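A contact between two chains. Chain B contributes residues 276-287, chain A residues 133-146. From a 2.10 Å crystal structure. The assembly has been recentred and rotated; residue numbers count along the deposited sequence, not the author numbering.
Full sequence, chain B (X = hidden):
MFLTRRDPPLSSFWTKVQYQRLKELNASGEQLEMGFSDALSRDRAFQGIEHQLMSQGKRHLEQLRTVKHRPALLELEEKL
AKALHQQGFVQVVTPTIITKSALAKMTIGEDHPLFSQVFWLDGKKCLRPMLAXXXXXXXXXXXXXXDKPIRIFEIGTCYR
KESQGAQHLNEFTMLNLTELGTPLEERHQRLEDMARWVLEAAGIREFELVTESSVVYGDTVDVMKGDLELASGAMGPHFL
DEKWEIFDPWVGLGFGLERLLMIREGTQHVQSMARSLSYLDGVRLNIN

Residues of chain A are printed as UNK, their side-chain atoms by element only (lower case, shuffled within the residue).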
# COMPACT_ATOMS: atom_id res chain seq x y z
N SER B 276 6.04 8.37 4.43
CA SER B 276 7.12 9.31 4.65
C SER B 276 8.29 8.79 5.45
O SER B 276 8.17 7.82 6.20
CB SER B 276 6.56 10.55 5.34
OG SER B 276 7.55 11.55 5.50
N LEU B 277 9.42 9.47 5.30
CA LEU B 277 10.63 9.17 6.04
C LEU B 277 10.92 10.37 6.93
O LEU B 277 11.83 10.34 7.74
CB LEU B 277 11.82 8.92 5.11
CG LEU B 277 11.80 7.64 4.28
CD1 LEU B 277 13.11 7.51 3.50
CD2 LEU B 277 11.60 6.43 5.19
N SER B 278 10.13 11.44 6.77
CA SER B 278 10.32 12.67 7.55
C SER B 278 9.25 12.89 8.63
O SER B 278 9.48 13.61 9.61
CB SER B 278 10.33 13.88 6.62
OG SER B 278 11.50 13.88 5.82
N TYR B 279 8.08 12.31 8.44
CA TYR B 279 7.01 12.45 9.41
C TYR B 279 6.55 11.06 9.81
O TYR B 279 6.92 10.08 9.17
CB TYR B 279 5.79 13.18 8.83
CG TYR B 279 6.01 14.60 8.38
CD1 TYR B 279 6.62 14.88 7.15
CD2 TYR B 279 5.51 15.67 9.13
CE1 TYR B 279 6.72 16.18 6.68
CE2 TYR B 279 5.60 16.97 8.67
CZ TYR B 279 6.20 17.23 7.44
OH TYR B 279 6.21 18.50 6.94
N LEU B 280 5.74 10.99 10.86
CA LEU B 280 5.19 9.73 11.32
C LEU B 280 3.94 10.08 12.10
O LEU B 280 4.00 10.85 13.05
CB LEU B 280 6.17 9.00 12.25
CG LEU B 280 6.10 7.47 12.39
CD1 LEU B 280 6.54 7.11 13.80
CD2 LEU B 280 4.71 6.93 12.12
N ASP B 281 2.80 9.54 11.67
CA ASP B 281 1.52 9.78 12.33
C ASP B 281 1.27 11.28 12.58
O ASP B 281 0.81 11.68 13.65
CB ASP B 281 1.49 8.98 13.64
CG ASP B 281 0.10 8.89 14.27
OD1 ASP B 281 -0.92 8.97 13.55
OD2 ASP B 281 0.02 8.72 15.49
N GLY B 282 1.57 12.08 11.57
CA GLY B 282 1.37 13.52 11.64
C GLY B 282 2.46 14.32 12.34
O GLY B 282 2.35 15.53 12.42
N VAL B 283 3.50 13.66 12.84
CA VAL B 283 4.56 14.36 13.55
C VAL B 283 5.91 14.40 12.81
O VAL B 283 6.41 13.36 12.39
CB VAL B 283 4.80 13.72 14.94
CG1 VAL B 283 5.82 14.52 15.73
CG2 VAL B 283 3.48 13.62 15.71
N ARG B 284 6.49 15.59 12.65
CA ARG B 284 7.79 15.73 11.97
C ARG B 284 8.78 15.05 12.91
O ARG B 284 8.78 15.31 14.11
CB ARG B 284 8.13 17.21 11.79
CG ARG B 284 9.46 17.48 11.09
CD ARG B 284 9.44 17.14 9.60
NE ARG B 284 10.71 17.49 8.98
CZ ARG B 284 11.82 16.75 9.02
NH1 ARG B 284 11.83 15.58 9.65
NH2 ARG B 284 12.94 17.21 8.47
N LEU B 285 9.64 14.20 12.37
CA LEU B 285 10.57 13.45 13.22
C LEU B 285 11.78 14.14 13.84
O LEU B 285 12.22 13.76 14.94
CB LEU B 285 11.01 12.18 12.50
CG LEU B 285 9.85 11.21 12.26
CD1 LEU B 285 10.26 10.14 11.28
CD2 LEU B 285 9.39 10.60 13.59
N ASN B 286 12.34 15.15 13.18
CA ASN B 286 13.51 15.81 13.74
C ASN B 286 13.12 16.79 14.84
O ASN B 286 13.38 17.98 14.75
CB ASN B 286 14.29 16.52 12.63
CG ASN B 286 13.56 17.71 12.09
OD1 ASN B 286 12.34 17.71 12.01
ND2 ASN B 286 14.31 18.73 11.70
N ILE B 287 12.49 16.28 15.90
CA ILE B 287 12.09 17.14 17.01
C ILE B 287 12.72 16.73 18.34
O ILE B 287 12.05 16.90 19.38
CB ILE B 287 10.56 17.15 17.18
CG1 ILE B 287 10.05 15.74 17.54
CG2 ILE B 287 9.91 17.63 15.89
CD1 ILE B 287 8.56 15.67 17.79
N UNK A 133 16.00 -0.08 3.68
CA UNK A 133 16.50 1.30 3.70
C UNK A 133 15.56 2.26 4.43
O UNK A 133 16.01 3.11 5.20
c UNK A 133 15.77 0.65 1.52
c UNK A 133 15.97 -0.61 2.31
c UNK A 133 16.66 1.63 2.22
N UNK A 134 14.26 2.13 4.18
CA UNK A 134 13.27 2.98 4.84
C UNK A 134 13.20 2.69 6.34
O UNK A 134 12.97 3.60 7.14
c UNK A 134 11.89 2.75 4.25
o UNK A 134 12.71 3.89 2.32
c UNK A 134 11.74 3.38 2.89
n UNK A 134 10.53 3.33 2.35
N UNK A 135 13.38 1.43 6.72
CA UNK A 135 13.34 1.06 8.14
C UNK A 135 14.62 1.54 8.82
O UNK A 135 14.60 1.99 9.97
c UNK A 135 11.83 -1.02 7.77
c UNK A 135 10.67 -0.46 8.59
c UNK A 135 11.83 -2.52 7.87
c UNK A 135 13.17 -0.46 8.29
N UNK A 136 15.73 1.44 8.09
CA UNK A 136 17.02 1.90 8.58
C UNK A 136 16.91 3.38 8.94
O UNK A 136 17.47 3.84 9.94
c UNK A 136 18.08 1.72 7.50
c UNK A 136 19.49 -0.21 6.72
c UNK A 136 20.42 -1.23 6.94
o UNK A 136 21.84 -2.42 8.44
c UNK A 136 19.05 0.61 7.76
c UNK A 136 20.92 -1.43 8.22
c UNK A 136 19.56 0.38 9.04
c UNK A 136 20.49 -0.63 9.28
N UNK A 137 16.17 4.12 8.12
CA UNK A 137 15.99 5.54 8.35
C UNK A 137 15.12 5.79 9.58
O UNK A 137 15.51 6.53 10.48
o UNK A 137 16.18 6.00 5.98
c UNK A 137 15.24 7.74 7.35
c UNK A 137 15.36 6.23 7.12
N UNK A 138 13.95 5.17 9.63
CA UNK A 138 13.08 5.36 10.79
C UNK A 138 13.77 4.98 12.09
O UNK A 138 13.49 5.55 13.14
c UNK A 138 10.54 6.58 9.83
c UNK A 138 10.81 5.12 9.56
c UNK A 138 9.53 4.33 9.62
c UNK A 138 11.78 4.56 10.62
N UNK A 139 14.67 4.00 12.03
CA UNK A 139 15.42 3.58 13.21
C UNK A 139 16.20 4.76 13.78
O UNK A 139 16.05 5.13 14.95
c UNK A 139 17.51 -2.66 12.07
c UNK A 139 18.38 -1.59 11.86
c UNK A 139 16.23 -2.47 12.52
c UNK A 139 14.70 0.70 13.28
c UNK A 139 15.82 -1.16 12.76
c UNK A 139 16.68 -0.06 12.55
c UNK A 139 16.44 2.50 12.85
c UNK A 139 17.98 -0.28 12.10
c UNK A 139 15.94 1.12 12.89
n UNK A 139 14.62 -0.67 13.20
N UNK A 140 17.04 5.35 12.93
CA UNK A 140 17.86 6.48 13.33
C UNK A 140 17.04 7.63 13.91
O UNK A 140 17.41 8.22 14.94
c UNK A 140 21.24 8.73 15.36
n UNK A 140 21.96 9.62 16.03
n UNK A 140 21.59 8.39 14.12
c UNK A 140 18.68 6.98 12.14
n UNK A 140 20.18 8.18 15.93
c UNK A 140 20.86 7.42 13.30
c UNK A 140 19.70 8.04 12.53
N UNK A 141 15.94 7.96 13.25
CA UNK A 141 15.08 9.04 13.71
C UNK A 141 14.39 8.69 15.03
O UNK A 141 14.41 9.46 15.98
c UNK A 141 14.54 10.02 11.38
o UNK A 141 14.85 12.30 12.04
c UNK A 141 14.02 9.35 12.65
o UNK A 141 13.23 11.85 10.60
c UNK A 141 14.19 11.50 11.33
N UNK A 142 13.79 7.51 15.10
CA UNK A 142 13.07 7.12 16.30
C UNK A 142 13.95 6.93 17.53
O UNK A 142 13.53 7.23 18.65
c UNK A 142 10.31 4.75 14.87
c UNK A 142 12.25 5.85 16.02
c UNK A 142 10.13 7.12 15.63
c UNK A 142 11.07 6.06 15.07
N UNK A 143 15.17 6.45 17.32
CA UNK A 143 16.08 6.22 18.44
C UNK A 143 16.42 7.52 19.18
O UNK A 143 16.88 7.49 20.32
c UNK A 143 19.27 6.88 18.89
o UNK A 143 20.05 7.86 18.84
c UNK A 143 17.36 5.55 17.92
c UNK A 143 18.49 6.51 17.64
o UNK A 143 19.10 6.19 19.92
N UNK A 144 16.19 8.66 18.54
CA UNK A 144 16.46 9.96 19.14
C UNK A 144 15.27 10.44 19.96
O UNK A 144 15.37 11.39 20.73
n UNK A 144 18.00 11.38 15.05
c UNK A 144 18.29 11.96 13.89
n UNK A 144 17.83 11.44 12.75
c UNK A 144 18.47 11.86 16.35
c UNK A 144 16.80 10.99 18.06
c UNK A 144 18.19 10.84 17.47
n UNK A 144 19.04 13.05 13.86
N UNK A 145 14.12 9.78 19.79
CA UNK A 145 12.92 10.17 20.51
C UNK A 145 12.47 9.13 21.54
O UNK A 145 11.98 9.49 22.60
c UNK A 145 12.44 12.72 18.77
c UNK A 145 12.09 11.31 18.31
c UNK A 145 11.77 10.42 19.52
c UNK A 145 10.88 11.33 17.38
N UNK A 146 12.64 7.85 21.21
CA UNK A 146 12.23 6.78 22.12
C UNK A 146 13.42 5.98 22.63
O UNK A 146 14.47 5.95 21.99
c UNK A 146 7.21 5.19 17.93
c UNK A 146 9.50 7.63 21.03
c UNK A 146 8.17 6.70 19.49
c UNK A 146 9.23 4.54 19.13
n UNK A 146 8.38 7.81 20.26
c UNK A 146 10.05 6.40 20.78
c UNK A 146 9.21 5.78 19.79
c UNK A 146 7.16 6.41 18.56
c UNK A 146 8.23 4.26 18.21
c UNK A 146 11.27 5.80 21.42
O HOH W 1 14.42 12.40 15.53
O HOH W 2 14.02 11.78 7.83

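At position 133 three side-chain carbons close a ring onto the backbone nitrogen and touch nothing on chain B, which makes it Pro A133. Position 134 has two carbons, the second carrying one oxygen and one nitrogen, and its CB lies 3.8 Å from CD2 of Leu B277: Asn A134. The aliphatic part of a polar residue thus meets the leucine, while ND2 is satisfied elsewhere in the structure.

Position 135, four carbons forked at the second, points away from chain B; it is Leu A135, an apolar side chain suited to its buried place. Position 136, one carbon and then a six-carbon ring bearing an oxygen, is out of reach: Tyr A136, buried, with its OH hydrogen-bonded elsewhere in the structure. At 137 a carbon carries one oxygen and one carbon, its CA-to-CB bond toward chain B and the oxygen 4.2 Å from Leu B277 CD1: Thr A137.

Position 138 is again four carbons forked at the second, one terminal carbon 3.9 Å from Leu B285 CD1. It is Leu A138, apolar against apolar. Position 139, one carbon and fused rings holding eight carbons and one nitrogen, is Trp A139, buried, its NE1 hydrogen-bonded elsewhere; position 140, three carbons, a nitrogen, and a carbon with two more nitrogens, is Arg A140. Neither reaches chain B.

Position 141 has three carbons, the third carrying two oxygens, one of them 2.9 Å from Leu B285 CB and 4.1 Å from Arg B284 NH1: Glu A141, its charge opposite to the arginine's but too far for a salt bridge.

Position 142, forked at its second carbon of four, sets one terminal carbon 4.0 Å from Leu B280 CD1 and 4.1 Å from Leu B285 CD2; it is Leu A142. Position 143, three carbons ending in two oxygens, is Glu A143, in a salt bridge with Arg A140. Position 144, three carbons, a nitrogen, then a carbon carrying two more nitrogens, is Arg A144, whose NE donates to Arg A140 O.

Position 145, another forked four-carbon chain, has one terminal carbon 4.0 Å from Ile B287 CG1: Leu A145, offering apolar ends to Leu B285 and Ile B287. Position 146, one carbon and fused rings with one nitrogen, is Trp A146, whose CH2 lies 4.6 Å from Leu B280 CD1.

Leu A138, Leu A142 and Leu A145 pack around Leu B285, beside Glu A141 and Leu B277. No direct hydrogen bond crosses; two waters join the chains. One donates to Glu A141 O and Leu B285 O, the other to Glu A141 OE2 and Leu B277 O, so a carboxylate and a carbonyl, both acceptors, share a donor.

Chain A (133-146) PNLYTLWRELERLW
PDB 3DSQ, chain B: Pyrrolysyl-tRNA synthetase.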